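Local coordinates for Rab5 protein, putative (Plasmodium falciparum, PDB 3CLV), which is a putative Rab5-type small G protein of the Ras family, built on the P-loop nucleotide-binding fold and modelled with guanosine-5'-diphosphate, at residues A[141-146]-A[174-179]; A[147-152]-A[199-204]; A[179-184]-A[188-193]. All coordinates share one frame; numbering follows the deposited sequence.

Interaction 1 of 3, residues A[141-146]-A[174-179]; sequences QLKISS and QDNNLL
Lys143 reaches across from the last turn of its helix and lays the end of its aliphatic chain against the backbone of Asn176. The methylene does the touching, not the charge: Lys143 CE is 3.0 Å from Asn176 O, whereas Lys143 NZ stands 3.6 Å from the same oxygen and makes no hydrogen bond to it. With chi1 at -62° the CG of Lys143 lies beside its own backbone N; the chain then runs straight to CD and is bent at chi3 (111°, off the staggered positions) and again at chi4. The side chains of Lys143 and Asn176 cross at about a right angle, and Lys143 CE rests 4.0 Å from Asn176 CB. The amide end of Asn176 is occupied by its own helix, ND2 bonding to Tyr172 O. Leu178 adds a lighter apolar touch, its CD2 lying 4.3 Å from Lys143 CE. Asn177, with positive phi, closes helix 166-175 in a Schellman motif, and the chain turns there to bring Leu178 back beside helix 129-145. The contact is small and superficial, joining the C-terminal ends of helices 129-145 and 166-175. Beneath it, Lys143 and Leu178 both rest on Ile150 of strand 149-155, Leu178 also touches Val139, and the chain passes on into the edge strand 179-183.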
loop_
_atom_site.group_PDB
_atom_site.type_symbol
_atom_site.label_atom_id
_atom_site.label_comp_id
_atom_site.label_asym_id
_atom_site.label_seq_id
_atom_site.Cartn_x
_atom_site.Cartn_y
_atom_site.Cartn_z
ATOM N N GLN A 141 16.900 -1.130 -7.660
ATOM C CA GLN A 141 15.879 -2.010 -7.103
ATOM C C GLN A 141 14.501 -1.673 -7.645
ATOM O O GLN A 141 13.719 -2.563 -7.987
ATOM C CB GLN A 141 15.809 -1.873 -5.580
ATOM C CG GLN A 141 16.862 -2.582 -4.798
ATOM C CD GLN A 141 16.569 -2.566 -3.293
ATOM O OE1 GLN A 141 15.842 -1.705 -2.788
ATOM N NE2 GLN A 141 17.120 -3.540 -2.582
ATOM N N LEU A 142 14.185 -0.381 -7.694
ATOM C CA LEU A 142 12.866 0.042 -8.174
ATOM C C LEU A 142 12.635 -0.286 -9.655
ATOM O O LEU A 142 11.552 -0.771 -10.032
ATOM C CB LEU A 142 12.645 1.537 -7.927
ATOM C CG LEU A 142 12.399 2.017 -6.496
ATOM C CD1 LEU A 142 12.805 3.490 -6.409
ATOM C CD2 LEU A 142 10.935 1.845 -6.118
ATOM N N LYS A 143 13.644 -0.039 -10.486
ATOM C CA LYS A 143 13.558 -0.363 -11.926
ATOM C C LYS A 143 13.253 -1.833 -12.188
ATOM O O LYS A 143 12.552 -2.158 -13.133
ATOM C CB LYS A 143 14.825 0.063 -12.678
ATOM C CG LYS A 143 15.048 1.564 -12.621
ATOM C CD LYS A 143 16.303 1.999 -13.338
ATOM C CE LYS A 143 15.957 2.769 -14.583
ATOM N NZ LYS A 143 15.335 1.945 -15.664
ATOM N N ILE A 144 13.752 -2.712 -11.336
ATOM C CA ILE A 144 13.419 -4.137 -11.421
ATOM C C ILE A 144 12.054 -4.492 -10.848
ATOM O O ILE A 144 11.309 -5.306 -11.427
ATOM C CB ILE A 144 14.534 -5.000 -10.785
ATOM C CG1 ILE A 144 15.671 -5.146 -11.802
ATOM C CG2 ILE A 144 14.015 -6.392 -10.400
ATOM C CD1 ILE A 144 17.025 -5.366 -11.210
ATOM N N SER A 145 11.728 -3.885 -9.706
ATOM C CA SER A 145 10.476 -4.171 -9.007
ATOM C C SER A 145 9.231 -3.964 -9.866
ATOM O O SER A 145 8.381 -4.853 -9.973
ATOM C CB SER A 145 10.374 -3.346 -7.715
ATOM O OG SER A 145 9.074 -3.501 -7.146
ATOM N N SER A 146 9.112 -2.802 -10.498
ATOM C CA SER A 146 7.892 -2.510 -11.234
ATOM C C SER A 146 8.078 -1.295 -12.133
ATOM O O SER A 146 9.160 -0.739 -12.197
ATOM C CB SER A 146 6.716 -2.311 -10.250
ATOM O OG SER A 146 5.476 -2.243 -10.939
ATOM N N GLN A 174 19.743 10.687 -16.650
ATOM C CA GLN A 174 19.510 10.476 -18.088
ATOM C C GLN A 174 19.749 9.022 -18.495
ATOM O O GLN A 174 18.936 8.408 -19.195
ATOM C CB GLN A 174 20.434 11.382 -18.901
ATOM C CG GLN A 174 20.172 12.873 -18.711
ATOM C CD GLN A 174 21.194 13.751 -19.424
ATOM O OE1 GLN A 174 21.408 14.901 -19.042
ATOM N NE2 GLN A 174 21.823 13.213 -20.465
ATOM N N ASP A 175 20.856 8.460 -18.019
ATOM C CA ASP A 175 21.233 7.105 -18.355
ATOM C C ASP A 175 20.217 6.116 -17.839
ATOM O O ASP A 175 20.020 5.041 -18.422
ATOM C CB ASP A 175 22.608 6.786 -17.772
ATOM C CG ASP A 175 23.741 7.422 -18.560
ATOM O OD1 ASP A 175 23.483 8.295 -19.421
ATOM O OD2 ASP A 175 24.902 7.045 -18.292
ATOM N N ASN A 176 19.564 6.486 -16.741
ATOM C CA ASN A 176 18.600 5.599 -16.137
ATOM C C ASN A 176 17.187 6.049 -16.378
ATOM O O ASN A 176 16.258 5.450 -15.845
ATOM C CB ASN A 176 18.907 5.408 -14.652
ATOM C CG ASN A 176 20.173 4.604 -14.445
ATOM O OD1 ASN A 176 20.120 3.385 -14.333
ATOM N ND2 ASN A 176 21.316 5.276 -14.475
ATOM N N ASN A 177 17.032 7.086 -17.208
ATOM C CA ASN A 177 15.707 7.547 -17.640
ATOM C C ASN A 177 14.838 7.963 -16.455
ATOM O O ASN A 177 13.691 7.548 -16.321
ATOM C CB ASN A 177 15.011 6.467 -18.478
ATOM C CG ASN A 177 15.886 5.966 -19.618
ATOM O OD1 ASN A 177 16.445 4.873 -19.538
ATOM N ND2 ASN A 177 16.048 6.783 -20.657
ATOM N N LEU A 178 15.425 8.791 -15.598
ATOM C CA LEU A 178 14.756 9.311 -14.409
ATOM C C LEU A 178 14.482 10.784 -14.654
ATOM O O LEU A 178 15.243 11.451 -15.397
ATOM C CB LEU A 178 15.690 9.194 -13.191
ATOM C CG LEU A 178 16.464 7.897 -12.958
ATOM C CD1 LEU A 178 17.358 8.027 -11.736
ATOM C CD2 LEU A 178 15.518 6.714 -12.809
ATOM N N LEU A 179 13.402 11.276 -14.053
ATOM C CA LEU A 179 13.258 12.697 -13.785
ATOM C C LEU A 179 14.304 13.121 -12.742
ATOM O O LEU A 179 14.765 12.310 -11.923
ATOM C CB LEU A 179 11.834 13.021 -13.286
ATOM C CG LEU A 179 10.679 12.680 -14.239
ATOM C CD1 LEU A 179 9.331 12.958 -13.570
ATOM C CD2 LEU A 179 10.800 13.498 -15.526
#

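Interaction 2 of 3, residues A[147-152]-A[199-204]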
loop_
_atom_site.group_PDB
_atom_site.type_symbol
_atom_site.label_atom_id
_atom_site.label_comp_id
_atom_site.label_asym_id
_atom_site.label_seq_id
_atom_site.Cartn_x
_atom_site.Cartn_y
_atom_site.Cartn_z
ATOM N N ASN A 147 7.033 -0.887 -12.837
ATOM C CA ASN A 147 7.120 0.338 -13.623
ATOM C C ASN A 147 6.820 1.494 -12.674
ATOM O O ASN A 147 5.724 1.604 -12.161
ATOM C CB ASN A 147 6.161 0.313 -14.837
ATOM C CG ASN A 147 4.702 0.108 -14.433
ATOM O OD1 ASN A 147 4.376 -0.837 -13.715
ATOM N ND2 ASN A 147 3.827 0.984 -14.904
ATOM N N TYR A 148 7.825 2.292 -12.354
ATOM C CA TYR A 148 7.599 3.466 -11.530
ATOM C C TYR A 148 7.968 4.673 -12.351
ATOM O O TYR A 148 8.899 4.616 -13.160
ATOM C CB TYR A 148 8.468 3.437 -10.257
ATOM C CG TYR A 148 8.190 2.258 -9.352
ATOM C CD1 TYR A 148 7.042 2.211 -8.553
ATOM C CD2 TYR A 148 9.075 1.178 -9.303
ATOM C CE1 TYR A 148 6.787 1.109 -7.714
ATOM C CE2 TYR A 148 8.836 0.077 -8.482
ATOM C CZ TYR A 148 7.699 0.050 -7.696
ATOM O OH TYR A 148 7.500 -1.050 -6.926
ATOM N N ILE A 149 7.245 5.764 -12.143
ATOM C CA ILE A 149 7.766 7.080 -12.517
ATOM C C ILE A 149 8.696 7.512 -11.385
ATOM O O ILE A 149 8.248 7.752 -10.255
ATOM C CB ILE A 149 6.633 8.118 -12.752
ATOM C CG1 ILE A 149 5.709 7.645 -13.878
ATOM C CG2 ILE A 149 7.243 9.483 -13.093
ATOM C CD1 ILE A 149 4.355 8.389 -13.937
ATOM N N ILE A 150 9.994 7.583 -11.686
ATOM C CA ILE A 150 11.020 7.860 -10.672
ATOM C C ILE A 150 11.583 9.265 -10.868
ATOM O O ILE A 150 11.989 9.637 -11.978
ATOM C CB ILE A 150 12.177 6.839 -10.705
ATOM C CG1 ILE A 150 11.652 5.408 -10.494
ATOM C CG2 ILE A 150 13.249 7.197 -9.664
ATOM C CD1 ILE A 150 12.656 4.348 -10.947
ATOM N N ILE A 151 11.586 10.027 -9.779
ATOM C CA ILE A 151 12.248 11.319 -9.723
ATOM C C ILE A 151 13.372 11.289 -8.679
ATOM O O ILE A 151 13.156 10.942 -7.500
ATOM C CB ILE A 151 11.253 12.494 -9.545
ATOM C CG1 ILE A 151 11.973 13.851 -9.625
ATOM C CG2 ILE A 151 10.377 12.343 -8.252
ATOM C CD1 ILE A 151 11.008 14.973 -10.120
ATOM N N LEU A 152 14.577 11.611 -9.144
ATOM C CA LEU A 152 15.740 11.652 -8.278
ATOM C C LEU A 152 15.839 13.086 -7.792
ATOM O O LEU A 152 15.816 14.024 -8.597
ATOM C CB LEU A 152 16.995 11.210 -9.034
ATOM C CG LEU A 152 18.327 11.288 -8.295
ATOM C CD1 LEU A 152 18.351 10.257 -7.147
ATOM C CD2 LEU A 152 19.478 11.019 -9.277
ATOM N N ALA A 199 3.313 14.946 -11.756
ATOM C CA ALA A 199 1.956 15.074 -12.269
ATOM C C ALA A 199 1.935 15.199 -13.807
ATOM O O ALA A 199 1.111 14.548 -14.478
ATOM C CB ALA A 199 1.224 16.243 -11.589
ATOM N N GLU A 200 2.836 16.015 -14.359
ATOM C CA GLU A 200 2.988 16.115 -15.834
ATOM C C GLU A 200 3.252 14.732 -16.458
ATOM O O GLU A 200 2.649 14.353 -17.457
ATOM C CB GLU A 200 4.120 17.089 -16.204
ATOM C CG GLU A 200 3.817 18.552 -15.863
ATOM C CD GLU A 200 5.048 19.461 -15.877
ATOM O OE1 GLU A 200 6.200 18.970 -15.853
ATOM O OE2 GLU A 200 4.857 20.694 -15.895
ATOM N N GLU A 201 4.159 13.979 -15.841
ATOM C CA GLU A 201 4.484 12.638 -16.290
ATOM C C GLU A 201 3.305 11.640 -16.141
ATOM O O GLU A 201 3.073 10.830 -17.034
ATOM C CB GLU A 201 5.727 12.145 -15.549
ATOM C CG GLU A 201 6.429 10.998 -16.235
ATOM C CD GLU A 201 7.035 11.370 -17.586
ATOM O OE1 GLU A 201 7.393 12.554 -17.830
ATOM O OE2 GLU A 201 7.163 10.443 -18.398
ATOM N N ILE A 202 2.566 11.693 -15.027
ATOM C CA ILE A 202 1.385 10.832 -14.878
ATOM C C ILE A 202 0.372 11.128 -15.995
ATOM O O ILE A 202 -0.158 10.206 -16.613
ATOM C CB ILE A 202 0.696 10.971 -13.494
ATOM C CG1 ILE A 202 1.592 10.417 -12.382
ATOM C CG2 ILE A 202 -0.647 10.236 -13.481
ATOM C CD1 ILE A 202 1.152 10.872 -10.958
ATOM N N TYR A 203 0.126 12.413 -16.250
ATOM C CA TYR A 203 -0.853 12.838 -17.252
ATOM C C TYR A 203 -0.459 12.350 -18.645
ATOM O O TYR A 203 -1.275 11.787 -19.378
ATOM C CB TYR A 203 -0.950 14.362 -17.277
ATOM C CG TYR A 203 -2.005 14.888 -18.234
ATOM C CD1 TYR A 203 -3.348 14.875 -17.880
ATOM C CD2 TYR A 203 -1.652 15.390 -19.490
ATOM C CE1 TYR A 203 -4.329 15.361 -18.751
ATOM C CE2 TYR A 203 -2.624 15.874 -20.371
ATOM C CZ TYR A 203 -3.956 15.853 -19.986
ATOM O OH TYR A 203 -4.939 16.321 -20.833
ATOM N N LYS A 204 0.801 12.589 -18.988
ATOM C CA LYS A 204 1.393 12.135 -20.235
ATOM C C LYS A 204 1.130 10.638 -20.414
ATOM O O LYS A 204 0.786 10.188 -21.508
ATOM C CB LYS A 204 2.884 12.451 -20.207
ATOM C CG LYS A 204 3.675 12.155 -21.468
ATOM C CD LYS A 204 5.150 12.454 -21.211
ATOM C CE LYS A 204 5.951 12.553 -22.502
ATOM N NZ LYS A 204 5.996 11.258 -23.250
#
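Ile149, the first residue of its strand, faces the helical turn at Glu201, the two CA atoms lying 7.5 Å apart with both CB atoms directed across the gap. The contact is purely van der Waals, made by one branched side chain spreading over two consecutive helix residues. Ile149 sets CG2 opposite its backbone N and CG1 beside it (chi1 -60°), and the two branches divide the work. CG2 meets the aliphatic part of Glu201, with Ile149 CG2 to Glu201 CG at 3.6 Å and Ile149 CG2 to Glu201 CB at 3.9 Å. The longer arm extends through CG1 to CD1, which settles against Ile202: Ile149 CD1 lies 3.8 Å from Ile202 CG1, the two side chains crossing at about a right angle, and 3.9 Å from the backbone N of Ile202. Glu201 sends CG out opposite its backbone N (chi1 -160°), which brings this methylene to the isoleucine; the bend at chi2 (66°) then turns the carboxylate away, farther from Ile149. The glutamate thus contributes methylenes to the apolar patch, and its charged end takes no part. Ile202 is buried, and its side chain also touches Cys119 of the neighbouring strand. Leu198 and Asn205 of the same helix and Met2 from the N-terminal segment pack on Ile149 as well. The next strand residue, Ile150, points to the other face of the sheet and meets Leu142 and Lys143 of helix 129-145. Successive residues of strand 149-155 therefore meet helices on opposite faces, the layered alpha/beta/alpha build of the Ras-like G domain, in which the C-terminal helix 191-206 covers one side of a largely parallel sheet.

Interaction 3 of 3, residues A[179-184]-A[188-193]. With GDP (guanosine-5'-diphosphate), chain D.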
loop_
_atom_site.group_PDB
_atom_site.type_symbol
_atom_site.label_atom_id
_atom_site.label_comp_id
_atom_site.label_asym_id
_atom_site.label_seq_id
_atom_site.Cartn_x
_atom_site.Cartn_y
_atom_site.Cartn_z
ATOM N N LEU A 179 13.402 11.276 -14.053
ATOM C CA LEU A 179 13.258 12.697 -13.785
ATOM C C LEU A 179 14.304 13.121 -12.742
ATOM O O LEU A 179 14.765 12.310 -11.923
ATOM C CB LEU A 179 11.834 13.021 -13.286
ATOM C CG LEU A 179 10.679 12.680 -14.239
ATOM C CD1 LEU A 179 9.331 12.958 -13.570
ATOM C CD2 LEU A 179 10.800 13.498 -15.526
ATOM N N PHE A 180 14.731 14.371 -12.835
ATOM C CA PHE A 180 15.722 14.917 -11.898
ATOM C C PHE A 180 15.371 16.357 -11.500
ATOM O O PHE A 180 14.956 17.159 -12.331
ATOM C CB PHE A 180 17.145 14.810 -12.481
ATOM C CG PHE A 180 18.206 15.481 -11.638
ATOM C CD1 PHE A 180 18.734 14.834 -10.518
ATOM C CD2 PHE A 180 18.678 16.750 -11.965
ATOM C CE1 PHE A 180 19.711 15.454 -9.723
ATOM C CE2 PHE A 180 19.660 17.386 -11.173
ATOM C CZ PHE A 180 20.185 16.732 -10.059
ATOM N N ILE A 181 15.534 16.685 -10.215
ATOM C CA ILE A 181 15.298 18.042 -9.752
ATOM C C ILE A 181 16.228 18.364 -8.561
ATOM O O ILE A 181 16.601 17.480 -7.791
ATOM C CB ILE A 181 13.785 18.281 -9.452
ATOM C CG1 ILE A 181 13.485 19.773 -9.213
ATOM C CG2 ILE A 181 13.285 17.350 -8.302
ATOM C CD1 ILE A 181 12.058 20.152 -9.482
ATOM N N GLN A 182 16.650 19.619 -8.466
ATOM C CA GLN A 182 17.467 20.084 -7.349
ATOM C C GLN A 182 16.575 20.923 -6.459
ATOM O O GLN A 182 15.871 21.805 -6.948
ATOM C CB GLN A 182 18.628 20.936 -7.854
ATOM C CG GLN A 182 19.705 20.160 -8.586
ATOM C CD GLN A 182 20.845 21.066 -8.984
ATOM O OE1 GLN A 182 21.568 21.562 -8.123
ATOM N NE2 GLN A 182 21.001 21.309 -10.284
ATOM N N THR A 183 16.593 20.631 -5.156
ATOM C CA THR A 183 15.655 21.267 -4.227
ATOM C C THR A 183 16.308 21.776 -2.932
ATOM O O THR A 183 17.408 21.352 -2.552
ATOM C CB THR A 183 14.476 20.304 -3.827
ATOM O OG1 THR A 183 14.998 19.188 -3.100
ATOM C CG2 THR A 183 13.699 19.813 -5.046
ATOM N N SER A 184 15.605 22.696 -2.275
ATOM C CA SER A 184 15.878 23.038 -0.887
ATOM C C SER A 184 14.561 23.084 -0.121
ATOM O O SER A 184 13.678 23.900 -0.412
ATOM C CB SER A 184 16.673 24.354 -0.758
ATOM O OG SER A 184 16.915 24.675 0.623
ATOM N N GLY A 188 12.548 26.405 0.227
ATOM C CA GLY A 188 11.344 26.085 -0.556
ATOM C C GLY A 188 11.598 25.882 -2.051
ATOM O O GLY A 188 10.675 25.570 -2.812
ATOM N N THR A 189 12.844 26.052 -2.475
ATOM C CA THR A 189 13.196 25.933 -3.896
ATOM C C THR A 189 12.812 24.576 -4.515
ATOM O O THR A 189 13.303 23.537 -4.080
ATOM C CB THR A 189 14.702 26.191 -4.104
ATOM O OG1 THR A 189 15.008 27.525 -3.666
ATOM C CG2 THR A 189 15.084 26.045 -5.572
ATOM N N ASN A 190 11.938 24.611 -5.526
ATOM C CA ASN A 190 11.609 23.431 -6.368
ATOM C C ASN A 190 10.861 22.297 -5.655
ATOM O O ASN A 190 10.685 21.211 -6.214
ATOM C CB ASN A 190 12.868 22.872 -7.067
ATOM C CG ASN A 190 13.230 23.632 -8.344
ATOM O OD1 ASN A 190 12.411 24.352 -8.909
ATOM N ND2 ASN A 190 14.451 23.451 -8.804
ATOM N N ILE A 191 10.413 22.558 -4.430
ATOM C CA ILE A 191 9.672 21.551 -3.659
ATOM C C ILE A 191 8.351 21.180 -4.313
ATOM O O ILE A 191 8.108 19.993 -4.557
ATOM C CB ILE A 191 9.491 21.967 -2.171
ATOM C CG1 ILE A 191 10.861 22.148 -1.502
ATOM C CG2 ILE A 191 8.587 20.960 -1.401
ATOM C CD1 ILE A 191 11.730 20.861 -1.384
ATOM N N LYS A 192 7.514 22.180 -4.616
ATOM C CA LYS A 192 6.256 21.945 -5.324
ATOM C C LYS A 192 6.535 21.364 -6.705
ATOM O O LYS A 192 5.778 20.506 -7.187
ATOM C CB LYS A 192 5.420 23.232 -5.465
ATOM C CG LYS A 192 4.768 23.746 -4.171
ATOM C CD LYS A 192 3.878 24.951 -4.545
ATOM C CE LYS A 192 3.945 26.091 -3.542
ATOM N NZ LYS A 192 2.701 26.121 -2.698
ATOM N N ASN A 193 7.641 21.801 -7.307
ATOM C CA ASN A 193 8.025 21.373 -8.658
ATOM C C ASN A 193 8.314 19.864 -8.737
ATOM O O ASN A 193 8.141 19.247 -9.782
ATOM C CB ASN A 193 9.233 22.179 -9.168
ATOM C CG ASN A 193 8.862 23.592 -9.660
ATOM O OD1 ASN A 193 7.747 23.851 -10.095
ATOM N ND2 ASN A 193 9.835 24.497 -9.626
HETATM P PB GDP D . 14.705 12.663 6.759
HETATM O O1B GDP D . 13.221 12.683 6.937
HETATM O O2B GDP D . 15.357 11.741 7.765
HETATM O O3B GDP D . 15.126 12.239 5.375
HETATM O O3A GDP D . 15.329 14.148 6.946
HETATM P PA GDP D . 14.697 15.343 7.847
HETATM O O1A GDP D . 14.455 14.860 9.268
HETATM O O2A GDP D . 13.523 16.015 7.205
HETATM O "O5'" GDP D . 15.932 16.372 7.879
HETATM C "C5'" GDP D . 17.193 16.036 8.469
HETATM C "C4'" GDP D . 17.919 17.342 8.811
HETATM O "O4'" GDP D . 18.272 18.042 7.616
HETATM C "C3'" GDP D . 17.115 18.328 9.654
HETATM O "O3'" GDP D . 18.072 18.944 10.524
HETATM C "C2'" GDP D . 16.599 19.368 8.656
HETATM O "O2'" GDP D . 16.388 20.672 9.214
HETATM C "C1'" GDP D . 17.741 19.375 7.650
HETATM N N9 GDP D . 17.279 19.684 6.293
HETATM C C8 GDP D . 16.289 19.058 5.621
HETATM N N7 GDP D . 16.144 19.599 4.396
HETATM C C5 GDP D . 17.071 20.578 4.276
HETATM C C6 GDP D . 17.473 21.548 3.230
HETATM O O6 GDP D . 16.880 21.560 2.125
HETATM N N1 GDP D . 18.497 22.398 3.512
HETATM C C2 GDP D . 19.164 22.392 4.696
HETATM N N2 GDP D . 20.179 23.275 4.881
HETATM N N3 GDP D . 18.835 21.538 5.716
HETATM C C4 GDP D . 17.822 20.628 5.542
#
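Asn190 takes up a left-handed backbone conformation (phi 67°) and uses both ends of its amide. Asn190 ND2 gives a hydrogen bond of 2.9 Å to Gln182 O, with the acceptor almost in the plane of the amide. Asn190 OD1 in turn receives Asn193 ND2 at 2.7 Å, from a donor tilted out of the carbonyl plane, and these two bonds hold the amide's rotation. The residue sits third in a type II turn running from Gly188 to Ile191, where positive phi is expected. Beside it Ser184 N donates to Thr189 O (3.0 Å), on a lone pair. Ile181 CD1 presses on Asn193 CB at 3.5 Å, while Ile191, bent at chi2, brings CD1 to 3.7 Å from Thr183 CB. Ser184, of the SAK motif of small G proteins, has its OG bonded to Asp158 and to Thr187 N, and this hydroxyl approaches GDP O6 at 3.5 Å. The contact ties the end of edge strand 179-183 to the start of helix 191-206; Ile194 of that helix extends the packing on Ile181 and Thr183, and strand 149-155 runs beside 179-183 in the sheet, where Val153 touches Ile181 and Thr183 and Asn155 OD1 bonds to Thr183 OG1.

Strand 149-155 and its neighbour 179-183 join the three contacts. Leu179, shared by interactions 1 and 3, probably hydrogen-bonds through its backbone to interaction 2: Leu179 N to Ile150 O at 3.0 Å and Leu179 O to Leu152 N at 2.9 Å. Interaction 1 lies on the face of the sheet covered by helices 129-145 and 166-175, whereas interactions 2 and 3 both use helix 191-206 on the opposite face, towards its C-terminal and N-terminal ends respectively. The centres of interactions 1 and 2 are about 11 Å apart, and those of 1 and 3 about 19 Å. Of the three, interaction 3 reaches the GDP pocket, through Ser184.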